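Local coordinates for protein lipase (Acinetobacter baumannii, PDB 4OPM) that probably hydrolyses ester bonds of lipids such as triacylglycerols, as a putative lipase of the alpha/beta hydrolase fold, at residues L48-L53 / S124-Y129; H72-D77 / R102-A107; L167-G172 / N202-T207; I239-Q244 / V250-E255; E255-L260 / Q264-L269. All coordinates share one frame; numbering follows the deposited sequence.

Contact 1. Residues L48-L53 / S124-Y129; sequences LLIHGL and SIALLY
Ile50, the last strand residue before the chain turns into a loop, lies over the first half of segment 124-129 of helix 121-132, and its CA and that of Ala126 are 7.3 Å apart. The gap is bridged by one methyl group. Ile50 keeps CG2 anti to the backbone N and CG1 anti to the carbonyl carbon, and its extended second torsion (168°) carries CD1 down to the helix. There CD1 rests on Ala126 CB at 4.0 Å, while Ile125 CG2 flanks it at 4.3 Å. The small alanine lets strand and helix come close. Leu101 and Ile116 also touch Ile50, completing a buried apolar setting. Beyond the strand, His51 turns away from the helix and its ring braces the loop: ND1 donates to Gly52 O at 2.7 Å (N-H...O 157°), with the acceptor in the ring plane and the proton aimed at a carbonyl lone pair, while NE2 bonds to Leu78 N. The helix follows a probable nucleophile elbow, whose residues Ile50 touches. A strand that runs straight into a His-Gly loop, packed on the helix behind the probable nucleophile, is consistent with the oxyanion-hole region of an alpha/beta hydrolase.

Contact 2. Residues H72-D77 / R102-A107; sequences HVIIPD and RRFVEA
Phe104 and Ile74 meet edge on: the ring of Phe104 presents its CE2-CZ rim to Ile74, whose CG2 lies near the ring plane, 3.8 Å from CE2. With CG anti to the backbone N (chi1 165°), the phenyl group projects from its helix toward strand 72-76. Two strand residues farther on, Pro76 approaches the same corner obliquely, its CB 4.3 Å from Phe104 CE2. Outside these segments, the ring of Tyr36 meets that of Phe104 edge-to-face, and Trp34 meets it with planes inclined at about 35°. On another flank of the helix the order is ionic. Arg103 grips Glu106 side-on, NE reaching OE1 at 3.0 Å and NH2 reaching OE2 at 3.1 Å; both oxygens lie in the guanidinium plane, although they are met from above the carboxylate plane. Arg102 NE adds a second bridge to Glu106 OE2 at 3.3 Å. Such a helix, with an aromatic side toward the sheet and a charged flank, belongs to the crossover from strand 72-76 to strand 114-119 in the alpha/beta hydrolase fold.

Contact 3. Residues L167-G172 / N202-T207; sequences LVSKKG and NQAPQT
Ala204 meets the loop at Val168 and Ser169, and it does so with a single methyl: CB stands 3.7 Å from Val168 O, and Ser169 OG lies 4.3 Å away. The CA atoms of Ser169 and Ala204 come to 5.8 Å. Residues 167-169 were modelled in two conformers, so these distances hold for one of them. In the conformer described, the tip of Leu167 comes up beside Thr207, with CD1 4.5 Å from Thr207 CG2.

One step out, the helix is kinked here. Pro205 has no N-H to give to the preceding turn, and Gln206 N makes only a weak bond to Gln203 O; regular bonding resumes where Thr207 N reaches Gln203 O at 3.1 Å. The loop is held by the start of the next helix: Ser169 N bonds to Asp173 OD2, and Lys170 NZ forms a salt bridge with Asp173 OD1. Gly172, at the N-cap position with a positive phi (97°) suited to glycine, gives its N-H to Glu197 OE2. Ser169 OG also bonds to a polyether molecule, probably from the crystallisation liquor.

The contact thus lies in the helical insertion between strands 137-143 and 237-242, probably the cap region of this hydrolase, where the loop before helix 173-181 leans on the middle of helix 190-220, with Val168 packed against both helices.

Contact 4. Residues I239-Q244 / V250-E255; sequences ILWGKQ and VEVANE
Trp241 and Ala253 form the centre of this beta-alpha-beta packing, in which the helix 251-259 runs back over strand 237-242, their segment axes 8.8 Å apart and nearly antiparallel at 169°. The indole is a broad floor, and the helix and the residue leading into it supply small bumps. Ala253 CB presses on one face, offset toward the rim, 3.7 Å from Trp241 CE3. The same methyl fits the hollow beside Ile239, whose CG2 is 4.1 Å away. Toward the far end of the six-membered ring, Val252 comes in obliquely: CG1, anti to its backbone N, is 3.6 Å from Trp241 CH2 and equally near CZ2. Val250 covers the pyrrole end, its CA 3.6 Å from Trp241 CD1, and its branches fill the notch between the indole and the backbone of Lys243. The unusual first torsion of Trp241 (-129°) spreads the ring beneath all three residues, and NE1 is bonded to Ile248 O in the connecting loop, which fixes the ring's rotation. The residue also touches part of the probable Ser-His-Asp triad, so this packing adjoins the likely active site. Where the strand leaves the helix, Lys243 turns its side chain outward to a salt bridge with Glu270. A water bridges the backbones there, donating to Lys243 O and accepting from Val250 N, each at 2.9 Å.

Contact 5. Residues E255-L260 / Q264-L269; sequences ELKRLL and QPPVIL
The return leg of the beta-alpha-beta unit starts here, where Lys257 of helix 251-259 lies against Gln264, Pro265 and Pro266 on the way to edge strand 267-269. The contact is made by the lysine's aliphatic shaft. With CG anti to the backbone N (chi1 167°) and bends at the second and fourth torsions, the chain curls over the backbone in front of the strand: CD comes within 3.3 Å of Gln264 O, and CE within 3.7 Å of Pro265 N. Nearer its root, the lysine crosses Pro266 at about a right angle, and Lys257 CB is 3.9 Å from Pro266 CG. This short turn from helix to strand closes the crossover between neighbouring parallel strands 237-242 and 267-269 of the alpha/beta hydrolase sheet, for Gln264 is already backbone-bonded to Thr237, and Val267 to Ile239. On the helix, the last turn is secured by Leu260 N, which bonds to Leu256 O at 2.9 Å before Leu260 leaves helical geometry; its side chain then packs on Thr237. At the outer surface Arg258 folds back, so that Glu255 CA lies over one guanidinium face, 3.5 Å above its plane. The carboxylate of Glu255 is engaged elsewhere, OE1 with Ser151 OG and OE2 with Arg150 N.

Overall arrangement
Four of the five contacts hang on one sheet. Contacts 1 and 2 are neighbours, their centres 11 Å apart, joined by the probable hydrogen bond Leu49 N to Ile74 O (3.0 Å) and by a second one between Tyr129 OH and Arg102 NH1 (3.0 Å). Contacts 4 and 5 share Glu255 and helix 251-259, and adjoin through Trp241 O and Leu269 N at 2.8 Å. Contacts 2 and 4 stand on opposite sides of the chain centre, about 27 Å between centres. Contact 3 lies apart in the probable cap, touching contact 1 where Leu53 CD1 meets Thr207 CG2 (4.0 Å). Contacts 1 and 4 adjoin the likely active site: Ile50 touches the probable nucleophile elbow, and Trp241 the putative triad.

Contact 1. Residues L48-L53 / S124-Y129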
# COMPACT_ATOMS: atom_id res chain seq x y z
N LEU A 48 6.28 -8.76 -1.87
CA LEU A 48 4.94 -8.37 -2.29
C LEU A 48 4.65 -6.99 -1.72
O LEU A 48 4.68 -6.82 -0.50
CB LEU A 48 3.89 -9.41 -1.84
CG LEU A 48 2.41 -9.10 -2.15
CD1 LEU A 48 2.14 -9.12 -3.66
CD2 LEU A 48 1.48 -10.08 -1.42
N LEU A 49 4.39 -6.00 -2.60
CA LEU A 49 4.14 -4.61 -2.19
C LEU A 49 2.69 -4.27 -2.41
O LEU A 49 2.20 -4.41 -3.54
CB LEU A 49 5.06 -3.61 -2.93
CG LEU A 49 6.55 -3.93 -2.95
CD1 LEU A 49 7.32 -2.88 -3.74
CD2 LEU A 49 7.10 -4.04 -1.55
N ILE A 50 1.99 -3.86 -1.32
CA ILE A 50 0.54 -3.60 -1.35
C ILE A 50 0.23 -2.12 -1.14
O ILE A 50 0.50 -1.58 -0.07
CB ILE A 50 -0.20 -4.47 -0.29
CG1 ILE A 50 0.30 -5.93 -0.27
CG2 ILE A 50 -1.73 -4.39 -0.47
CD1 ILE A 50 -0.17 -6.74 0.94
N HIS A 51 -0.36 -1.47 -2.17
CA HIS A 51 -0.74 -0.06 -2.11
C HIS A 51 -1.99 0.15 -1.22
O HIS A 51 -2.64 -0.82 -0.80
CB HIS A 51 -0.97 0.52 -3.52
CG HIS A 51 -2.18 -0.02 -4.22
ND1 HIS A 51 -3.47 0.41 -3.89
CD2 HIS A 51 -2.27 -0.94 -5.21
CE1 HIS A 51 -4.28 -0.25 -4.69
NE2 HIS A 51 -3.61 -1.06 -5.52
N GLY A 52 -2.33 1.41 -0.98
CA GLY A 52 -3.47 1.78 -0.15
C GLY A 52 -4.72 2.18 -0.91
O GLY A 52 -4.81 2.02 -2.13
N LEU A 53 -5.70 2.74 -0.17
CA LEU A 53 -7.02 3.13 -0.69
C LEU A 53 -6.90 4.17 -1.80
O LEU A 53 -6.22 5.17 -1.61
CB LEU A 53 -7.90 3.67 0.45
CG LEU A 53 -9.28 4.26 0.10
CD1 LEU A 53 -10.23 3.20 -0.40
CD2 LEU A 53 -9.89 4.94 1.31
N SER A 124 -3.08 -2.69 6.38
CA SER A 124 -4.19 -3.43 7.02
C SER A 124 -4.34 -4.81 6.37
O SER A 124 -4.47 -5.81 7.08
CB SER A 124 -5.52 -2.68 6.90
OG SER A 124 -5.39 -1.39 7.47
N ILE A 125 -4.30 -4.85 5.03
CA ILE A 125 -4.39 -6.09 4.25
C ILE A 125 -3.19 -6.98 4.57
O ILE A 125 -3.37 -8.18 4.80
CB ILE A 125 -4.51 -5.76 2.72
CG1 ILE A 125 -5.86 -5.03 2.42
CG2 ILE A 125 -4.37 -7.04 1.88
CD1 ILE A 125 -5.94 -4.31 1.02
N ALA A 126 -1.96 -6.39 4.64
CA ALA A 126 -0.74 -7.14 4.96
C ALA A 126 -0.86 -7.81 6.35
O ALA A 126 -0.50 -8.98 6.48
CB ALA A 126 0.48 -6.23 4.90
N LEU A 127 -1.43 -7.09 7.34
CA LEU A 127 -1.65 -7.59 8.70
C LEU A 127 -2.61 -8.79 8.70
O LEU A 127 -2.32 -9.81 9.32
CB LEU A 127 -2.19 -6.47 9.61
CG LEU A 127 -1.13 -5.47 10.13
CD1 LEU A 127 -1.77 -4.16 10.61
CD2 LEU A 127 -0.28 -6.08 11.24
N LEU A 128 -3.73 -8.67 7.97
CA LEU A 128 -4.71 -9.76 7.88
C LEU A 128 -4.08 -10.98 7.19
O LEU A 128 -4.25 -12.11 7.66
CB LEU A 128 -5.97 -9.29 7.16
CG LEU A 128 -7.26 -10.08 7.41
CD1 LEU A 128 -7.55 -10.23 8.92
CD2 LEU A 128 -8.43 -9.42 6.71
N TYR A 129 -3.31 -10.75 6.13
CA TYR A 129 -2.60 -11.79 5.40
C TYR A 129 -1.60 -12.52 6.32
O TYR A 129 -1.62 -13.75 6.36
CB TYR A 129 -1.86 -11.18 4.19
CG TYR A 129 -1.32 -12.21 3.22
CD1 TYR A 129 -0.15 -12.91 3.50
CD2 TYR A 129 -1.96 -12.46 2.01
CE1 TYR A 129 0.37 -13.84 2.60
CE2 TYR A 129 -1.44 -13.38 1.10
CZ TYR A 129 -0.27 -14.06 1.40
OH TYR A 129 0.23 -14.99 0.52

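Contact 2. Residues H72-D77 / R102-A107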
# COMPACT_ATOMS: atom_id res chain seq x y z
N HIS A 72 12.89 -10.15 -5.98
CA HIS A 72 11.84 -10.47 -6.95
C HIS A 72 10.58 -9.72 -6.48
O HIS A 72 9.91 -10.14 -5.55
CB HIS A 72 11.61 -11.98 -7.08
CG HIS A 72 10.56 -12.34 -8.08
ND1 HIS A 72 9.68 -13.38 -7.85
CD2 HIS A 72 10.28 -11.78 -9.28
CE1 HIS A 72 8.91 -13.44 -8.93
NE2 HIS A 72 9.24 -12.50 -9.82
N VAL A 73 10.29 -8.60 -7.13
CA VAL A 73 9.25 -7.68 -6.68
C VAL A 73 7.93 -7.91 -7.43
O VAL A 73 7.92 -7.96 -8.66
CB VAL A 73 9.77 -6.22 -6.81
CG1 VAL A 73 8.73 -5.21 -6.34
CG2 VAL A 73 11.08 -6.02 -6.06
N ILE A 74 6.83 -8.02 -6.66
CA ILE A 74 5.46 -8.20 -7.20
C ILE A 74 4.58 -7.09 -6.64
O ILE A 74 4.52 -6.92 -5.42
CB ILE A 74 4.91 -9.61 -6.88
CG1 ILE A 74 5.79 -10.73 -7.49
CG2 ILE A 74 3.41 -9.75 -7.30
CD1 ILE A 74 5.70 -10.87 -9.05
N ILE A 75 3.93 -6.32 -7.52
CA ILE A 75 3.14 -5.16 -7.07
C ILE A 75 1.77 -5.17 -7.76
O ILE A 75 1.62 -4.65 -8.86
CB ILE A 75 3.85 -3.80 -7.32
CG1 ILE A 75 5.38 -3.87 -7.16
CG2 ILE A 75 3.21 -2.68 -6.45
CD1 ILE A 75 6.11 -2.54 -7.53
N PRO A 76 0.74 -5.70 -7.10
CA PRO A 76 -0.57 -5.74 -7.75
C PRO A 76 -1.37 -4.47 -7.63
O PRO A 76 -1.26 -3.72 -6.64
CB PRO A 76 -1.29 -6.88 -6.99
CG PRO A 76 -0.68 -6.86 -5.61
CD PRO A 76 0.75 -6.38 -5.78
N ASP A 77 -2.22 -4.24 -8.62
CA ASP A 77 -3.29 -3.27 -8.56
C ASP A 77 -4.43 -3.97 -7.83
O ASP A 77 -4.93 -5.00 -8.32
CB ASP A 77 -3.76 -2.82 -9.95
CG ASP A 77 -2.93 -1.74 -10.61
OD1 ASP A 77 -2.42 -0.85 -9.88
OD2 ASP A 77 -2.90 -1.71 -11.85
N ARG A 102 -4.40 -13.63 -1.53
CA ARG A 102 -3.80 -14.96 -1.34
C ARG A 102 -4.01 -15.83 -2.60
O ARG A 102 -3.07 -16.50 -3.04
CB ARG A 102 -4.37 -15.65 -0.09
CG ARG A 102 -3.85 -17.08 0.13
CD ARG A 102 -2.36 -17.13 0.44
NE ARG A 102 -1.86 -18.50 0.40
CZ ARG A 102 -0.60 -18.84 0.13
NH1 ARG A 102 0.30 -17.90 -0.14
NH2 ARG A 102 -0.23 -20.11 0.12
N ARG A 103 -5.22 -15.81 -3.18
CA ARG A 103 -5.52 -16.59 -4.40
C ARG A 103 -4.60 -16.14 -5.55
O ARG A 103 -4.11 -16.98 -6.32
CB ARG A 103 -7.00 -16.47 -4.82
CG ARG A 103 -8.02 -16.97 -3.79
CD ARG A 103 -8.11 -18.49 -3.65
NE ARG A 103 -7.03 -19.05 -2.82
CZ ARG A 103 -7.05 -19.12 -1.49
NH1 ARG A 103 -8.07 -18.63 -0.80
NH2 ARG A 103 -6.03 -19.67 -0.84
N PHE A 104 -4.34 -14.82 -5.64
CA PHE A 104 -3.44 -14.24 -6.63
C PHE A 104 -2.00 -14.75 -6.40
O PHE A 104 -1.37 -15.16 -7.36
CB PHE A 104 -3.48 -12.70 -6.59
CG PHE A 104 -2.33 -12.06 -7.34
CD1 PHE A 104 -2.33 -11.99 -8.73
CD2 PHE A 104 -1.22 -11.56 -6.65
CE1 PHE A 104 -1.25 -11.44 -9.42
CE2 PHE A 104 -0.14 -10.99 -7.35
CZ PHE A 104 -0.15 -10.95 -8.73
N VAL A 105 -1.50 -14.72 -5.15
CA VAL A 105 -0.14 -15.19 -4.79
C VAL A 105 0.02 -16.67 -5.21
O VAL A 105 1.04 -17.05 -5.79
CB VAL A 105 0.16 -14.97 -3.28
CG1 VAL A 105 1.39 -15.76 -2.83
CG2 VAL A 105 0.32 -13.49 -2.96
N GLU A 106 -1.01 -17.48 -4.96
CA GLU A 106 -1.02 -18.90 -5.34
C GLU A 106 -1.00 -19.06 -6.87
O GLU A 106 -0.20 -19.84 -7.39
CB GLU A 106 -2.26 -19.59 -4.75
CG GLU A 106 -2.17 -19.77 -3.24
CD GLU A 106 -3.36 -20.45 -2.58
OE1 GLU A 106 -4.45 -20.48 -3.20
OE2 GLU A 106 -3.21 -20.92 -1.43
N ALA A 107 -1.86 -18.31 -7.59
CA ALA A 107 -1.93 -18.39 -9.06
C ALA A 107 -0.67 -17.84 -9.74
O ALA A 107 -0.29 -18.33 -10.80
CB ALA A 107 -3.15 -17.64 -9.55

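Contact 3. Residues L167-G172 / N202-T207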
# COMPACT_ATOMS: atom_id res chain seq x y z
N LEU A 167 -12.21 11.43 -0.91
CA LEU A 167 -12.58 10.87 -2.22
C LEU A 167 -12.31 11.86 -3.34
O LEU A 167 -12.65 13.04 -3.20
CB LEU A 167 -14.08 10.51 -2.21
CG LEU A 167 -14.47 9.08 -1.92
CD1 LEU A 167 -13.85 8.54 -0.63
CD2 LEU A 167 -15.96 8.95 -1.87
N VAL A 168 -11.73 11.40 -4.45
CA VAL A 168 -11.46 12.25 -5.61
C VAL A 168 -12.58 11.98 -6.63
O VAL A 168 -12.54 10.94 -7.30
CB VAL A 168 -10.04 12.03 -6.20
CG1 VAL A 168 -9.81 12.93 -7.42
CG2 VAL A 168 -8.95 12.27 -5.14
N SER A 169 -13.59 12.87 -6.70
CA SER A 169 -14.76 12.70 -7.56
C SER A 169 -14.92 13.84 -8.57
O SER A 169 -15.68 13.70 -9.54
CB SER A 169 -16.02 12.64 -6.69
OG SER A 169 -15.85 11.82 -5.55
N LYS A 170 -14.26 14.98 -8.33
CA LYS A 170 -14.38 16.14 -9.22
C LYS A 170 -13.05 16.89 -9.30
O LYS A 170 -12.20 16.69 -8.43
CB LYS A 170 -15.53 17.07 -8.75
CG LYS A 170 -15.29 17.72 -7.38
CD LYS A 170 -16.50 18.50 -6.89
CE LYS A 170 -16.19 19.33 -5.67
NZ LYS A 170 -15.90 18.50 -4.47
N LYS A 171 -12.88 17.74 -10.33
CA LYS A 171 -11.66 18.54 -10.52
C LYS A 171 -11.38 19.38 -9.26
O LYS A 171 -12.30 19.96 -8.68
CB LYS A 171 -11.77 19.44 -11.76
CG LYS A 171 -11.57 18.69 -13.07
CD LYS A 171 -11.73 19.62 -14.28
CE LYS A 171 -11.76 18.86 -15.58
NZ LYS A 171 -12.23 19.71 -16.71
N GLY A 172 -10.12 19.37 -8.84
CA GLY A 172 -9.66 20.08 -7.66
C GLY A 172 -9.58 19.20 -6.42
O GLY A 172 -8.90 19.57 -5.46
N ASN A 202 -12.40 8.44 -12.39
CA ASN A 202 -12.98 7.30 -13.11
C ASN A 202 -13.18 6.07 -12.20
O ASN A 202 -14.11 5.30 -12.43
CB ASN A 202 -12.12 6.92 -14.32
CG ASN A 202 -12.14 7.93 -15.44
OD1 ASN A 202 -13.02 8.79 -15.54
ND2 ASN A 202 -11.16 7.85 -16.33
N GLN A 203 -12.33 5.92 -11.16
CA GLN A 203 -12.43 4.81 -10.20
C GLN A 203 -13.34 5.14 -9.01
O GLN A 203 -13.63 4.23 -8.22
CB GLN A 203 -11.03 4.44 -9.66
CG GLN A 203 -9.99 3.96 -10.70
CD GLN A 203 -10.36 2.69 -11.44
OE1 GLN A 203 -10.79 1.69 -10.86
NE2 GLN A 203 -10.17 2.70 -12.75
N ALA A 204 -13.76 6.42 -8.84
CA ALA A 204 -14.56 6.91 -7.71
C ALA A 204 -15.76 6.00 -7.31
O ALA A 204 -15.87 5.74 -6.11
CB ALA A 204 -15.06 8.33 -7.95
N PRO A 205 -16.61 5.46 -8.23
CA PRO A 205 -17.70 4.57 -7.77
C PRO A 205 -17.17 3.34 -7.00
O PRO A 205 -17.80 2.91 -6.03
CB PRO A 205 -18.40 4.15 -9.07
CG PRO A 205 -18.04 5.20 -10.07
CD PRO A 205 -16.66 5.63 -9.71
N GLN A 206 -16.00 2.82 -7.41
CA GLN A 206 -15.38 1.66 -6.76
C GLN A 206 -14.76 2.08 -5.42
O GLN A 206 -14.95 1.37 -4.43
CB GLN A 206 -14.36 0.98 -7.67
CG GLN A 206 -14.98 0.40 -8.94
CD GLN A 206 -13.95 -0.29 -9.79
OE1 GLN A 206 -13.57 -1.43 -9.52
NE2 GLN A 206 -13.52 0.37 -10.86
N THR A 207 -14.07 3.23 -5.37
CA THR A 207 -13.47 3.76 -4.14
C THR A 207 -14.56 3.99 -3.10
O THR A 207 -14.36 3.68 -1.92
CB THR A 207 -12.69 5.04 -4.44
OG1 THR A 207 -11.84 4.81 -5.56
CG2 THR A 207 -11.84 5.49 -3.26

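Contact 4. Residues I239-Q244 / V250-E255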
# COMPACT_ATOMS: atom_id res chain seq x y z
N ILE A 239 8.37 -1.11 11.12
CA ILE A 239 7.31 -0.09 11.13
C ILE A 239 7.94 1.22 10.78
O ILE A 239 8.92 1.61 11.40
CB ILE A 239 6.59 -0.01 12.52
CG1 ILE A 239 5.97 -1.37 12.93
CG2 ILE A 239 5.55 1.13 12.58
CD1 ILE A 239 5.82 -1.53 14.47
N LEU A 240 7.36 1.93 9.81
CA LEU A 240 7.87 3.25 9.43
C LEU A 240 6.70 4.22 9.31
O LEU A 240 5.65 3.86 8.78
CB LEU A 240 8.69 3.17 8.13
CG LEU A 240 9.46 4.44 7.75
CD1 LEU A 240 10.78 4.11 7.07
CD2 LEU A 240 8.61 5.34 6.84
N TRP A 241 6.87 5.43 9.85
CA TRP A 241 5.83 6.45 9.84
C TRP A 241 6.36 7.80 9.43
O TRP A 241 7.53 8.11 9.64
CB TRP A 241 5.27 6.60 11.28
CG TRP A 241 3.77 6.53 11.35
CD1 TRP A 241 2.88 7.57 11.35
CD2 TRP A 241 2.99 5.33 11.38
NE1 TRP A 241 1.59 7.09 11.40
CE2 TRP A 241 1.63 5.72 11.41
CE3 TRP A 241 3.31 3.96 11.36
CZ2 TRP A 241 0.59 4.78 11.46
CZ3 TRP A 241 2.28 3.03 11.42
CH2 TRP A 241 0.94 3.44 11.43
N GLY A 242 5.45 8.63 8.96
CA GLY A 242 5.74 10.04 8.75
C GLY A 242 5.28 10.75 10.01
O GLY A 242 4.13 10.57 10.44
N LYS A 243 6.18 11.52 10.65
CA LYS A 243 5.85 12.22 11.90
C LYS A 243 4.61 13.12 11.74
O LYS A 243 3.81 13.22 12.67
CB LYS A 243 7.07 13.05 12.35
CG LYS A 243 6.84 13.88 13.62
CD LYS A 243 7.61 13.34 14.80
CE LYS A 243 7.58 14.30 15.96
NZ LYS A 243 8.85 14.25 16.74
N GLN A 244 4.45 13.74 10.55
CA GLN A 244 3.37 14.69 10.27
C GLN A 244 2.10 14.04 9.70
O GLN A 244 1.20 14.77 9.28
CB GLN A 244 3.87 15.78 9.29
CG GLN A 244 5.07 16.57 9.82
CD GLN A 244 4.79 17.27 11.13
OE1 GLN A 244 3.75 17.92 11.31
NE2 GLN A 244 5.70 17.12 12.09
N VAL A 250 0.94 9.49 14.37
CA VAL A 250 2.23 8.84 14.63
C VAL A 250 2.23 7.97 15.93
O VAL A 250 2.95 6.97 15.96
CB VAL A 250 3.38 9.89 14.62
CG1 VAL A 250 3.29 10.87 15.79
CG2 VAL A 250 4.76 9.21 14.56
N GLU A 251 1.42 8.30 16.96
CA GLU A 251 1.36 7.53 18.22
C GLU A 251 1.00 6.06 17.99
O GLU A 251 1.42 5.18 18.74
CB GLU A 251 0.34 8.14 19.20
CG GLU A 251 0.80 9.47 19.80
CD GLU A 251 0.71 10.69 18.91
OE1 GLU A 251 -0.01 10.66 17.88
OE2 GLU A 251 1.39 11.69 19.24
N VAL A 252 0.26 5.81 16.92
CA VAL A 252 -0.19 4.49 16.48
C VAL A 252 1.04 3.59 16.16
O VAL A 252 0.96 2.39 16.39
CB VAL A 252 -1.13 4.71 15.28
CG1 VAL A 252 -1.15 3.53 14.33
CG2 VAL A 252 -2.53 5.10 15.75
N ALA A 253 2.17 4.17 15.66
CA ALA A 253 3.40 3.40 15.38
C ALA A 253 3.89 2.64 16.65
O ALA A 253 4.27 1.47 16.56
CB ALA A 253 4.51 4.32 14.86
N ASN A 254 3.83 3.31 17.81
CA ASN A 254 4.24 2.70 19.09
C ASN A 254 3.23 1.64 19.52
O ASN A 254 3.63 0.63 20.08
CB ASN A 254 4.44 3.73 20.20
CG ASN A 254 5.73 4.51 20.05
OD1 ASN A 254 5.79 5.70 20.37
ND2 ASN A 254 6.78 3.86 19.55
N GLU A 255 1.94 1.86 19.24
CA GLU A 255 0.93 0.86 19.56
C GLU A 255 1.17 -0.43 18.74
O GLU A 255 1.18 -1.53 19.31
CB GLU A 255 -0.47 1.42 19.33
CG GLU A 255 -1.56 0.51 19.86
CD GLU A 255 -2.97 1.03 19.77
OE1 GLU A 255 -3.15 2.25 19.57
OE2 GLU A 255 -3.91 0.22 19.95
O HOH W 1 1.16 12.10 13.06

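Contact 5. Residues E255-L260 / Q264-L269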
# COMPACT_ATOMS: atom_id res chain seq x y z
N GLU A 255 1.94 1.86 19.24
CA GLU A 255 0.93 0.86 19.56
C GLU A 255 1.17 -0.43 18.74
O GLU A 255 1.18 -1.53 19.31
CB GLU A 255 -0.47 1.42 19.33
CG GLU A 255 -1.56 0.51 19.86
CD GLU A 255 -2.97 1.03 19.77
OE1 GLU A 255 -3.15 2.25 19.57
OE2 GLU A 255 -3.91 0.22 19.95
N LEU A 256 1.45 -0.29 17.41
CA LEU A 256 1.76 -1.45 16.56
C LEU A 256 2.98 -2.20 17.09
O LEU A 256 2.95 -3.43 17.15
CB LEU A 256 1.98 -1.04 15.09
CG LEU A 256 0.75 -0.77 14.25
CD1 LEU A 256 1.12 -0.06 12.95
CD2 LEU A 256 -0.04 -2.08 13.95
N LYS A 257 4.02 -1.46 17.53
CA LYS A 257 5.23 -2.02 18.12
C LYS A 257 4.86 -2.86 19.37
O LYS A 257 5.34 -3.98 19.49
CB LYS A 257 6.24 -0.90 18.47
CG LYS A 257 7.41 -1.33 19.39
CD LYS A 257 8.37 -2.27 18.68
CE LYS A 257 9.62 -2.54 19.48
NZ LYS A 257 9.38 -3.55 20.53
N ARG A 258 3.99 -2.33 20.25
CA ARG A 258 3.56 -3.03 21.46
C ARG A 258 2.75 -4.29 21.14
O ARG A 258 2.86 -5.29 21.84
CB ARG A 258 2.72 -2.10 22.35
CG ARG A 258 3.51 -0.96 23.01
CD ARG A 258 2.73 -0.26 24.11
NE ARG A 258 1.52 0.42 23.64
CZ ARG A 258 1.48 1.66 23.15
NH1 ARG A 258 2.60 2.37 23.03
NH2 ARG A 258 0.33 2.19 22.75
N LEU A 259 1.94 -4.25 20.06
CA LEU A 259 1.05 -5.34 19.67
C LEU A 259 1.74 -6.48 18.93
O LEU A 259 1.27 -7.62 19.01
CB LEU A 259 -0.11 -4.80 18.80
CG LEU A 259 -1.17 -3.95 19.53
CD1 LEU A 259 -2.12 -3.30 18.53
CD2 LEU A 259 -1.99 -4.79 20.54
N LEU A 260 2.81 -6.18 18.19
CA LEU A 260 3.51 -7.21 17.41
C LEU A 260 4.78 -7.68 18.11
O LEU A 260 5.71 -6.90 18.29
CB LEU A 260 3.82 -6.66 16.01
CG LEU A 260 2.60 -6.29 15.15
CD1 LEU A 260 3.00 -5.40 13.98
CD2 LEU A 260 1.85 -7.54 14.66
N GLN A 264 10.36 -4.41 15.31
CA GLN A 264 11.53 -3.60 15.65
C GLN A 264 11.08 -2.22 16.12
O GLN A 264 9.94 -1.86 15.83
CB GLN A 264 12.42 -3.43 14.39
CG GLN A 264 13.22 -4.68 14.09
CD GLN A 264 14.15 -4.54 12.92
OE1 GLN A 264 14.58 -5.54 12.36
NE2 GLN A 264 14.52 -3.30 12.54
N PRO A 265 11.95 -1.40 16.79
CA PRO A 265 11.54 -0.02 17.13
C PRO A 265 11.12 0.75 15.87
O PRO A 265 11.80 0.65 14.84
CB PRO A 265 12.80 0.58 17.75
CG PRO A 265 13.56 -0.61 18.29
CD PRO A 265 13.34 -1.66 17.23
N PRO A 266 9.96 1.46 15.88
CA PRO A 266 9.52 2.16 14.66
C PRO A 266 10.48 3.25 14.20
O PRO A 266 11.19 3.85 15.01
CB PRO A 266 8.18 2.79 15.08
CG PRO A 266 7.74 2.01 16.28
CD PRO A 266 9.01 1.67 16.99
N VAL A 267 10.52 3.46 12.89
CA VAL A 267 11.31 4.54 12.28
C VAL A 267 10.35 5.69 12.03
O VAL A 267 9.36 5.53 11.31
CB VAL A 267 12.02 4.08 10.98
CG1 VAL A 267 12.70 5.26 10.28
CG2 VAL A 267 13.01 2.96 11.25
N ILE A 268 10.64 6.86 12.63
CA ILE A 268 9.78 8.03 12.48
C ILE A 268 10.49 9.07 11.65
O ILE A 268 11.52 9.62 12.08
CB ILE A 268 9.31 8.59 13.85
CG1 ILE A 268 8.71 7.48 14.78
CG2 ILE A 268 8.38 9.80 13.68
CD1 ILE A 268 7.55 6.66 14.22
N LEU A 269 9.96 9.33 10.45
CA LEU A 269 10.58 10.29 9.54
C LEU A 269 10.06 11.70 9.80
O LEU A 269 8.86 11.95 9.66
CB LEU A 269 10.35 9.90 8.05
CG LEU A 269 10.92 8.54 7.58
CD1 LEU A 269 10.77 8.38 6.07
CD2 LEU A 269 12.40 8.36 7.97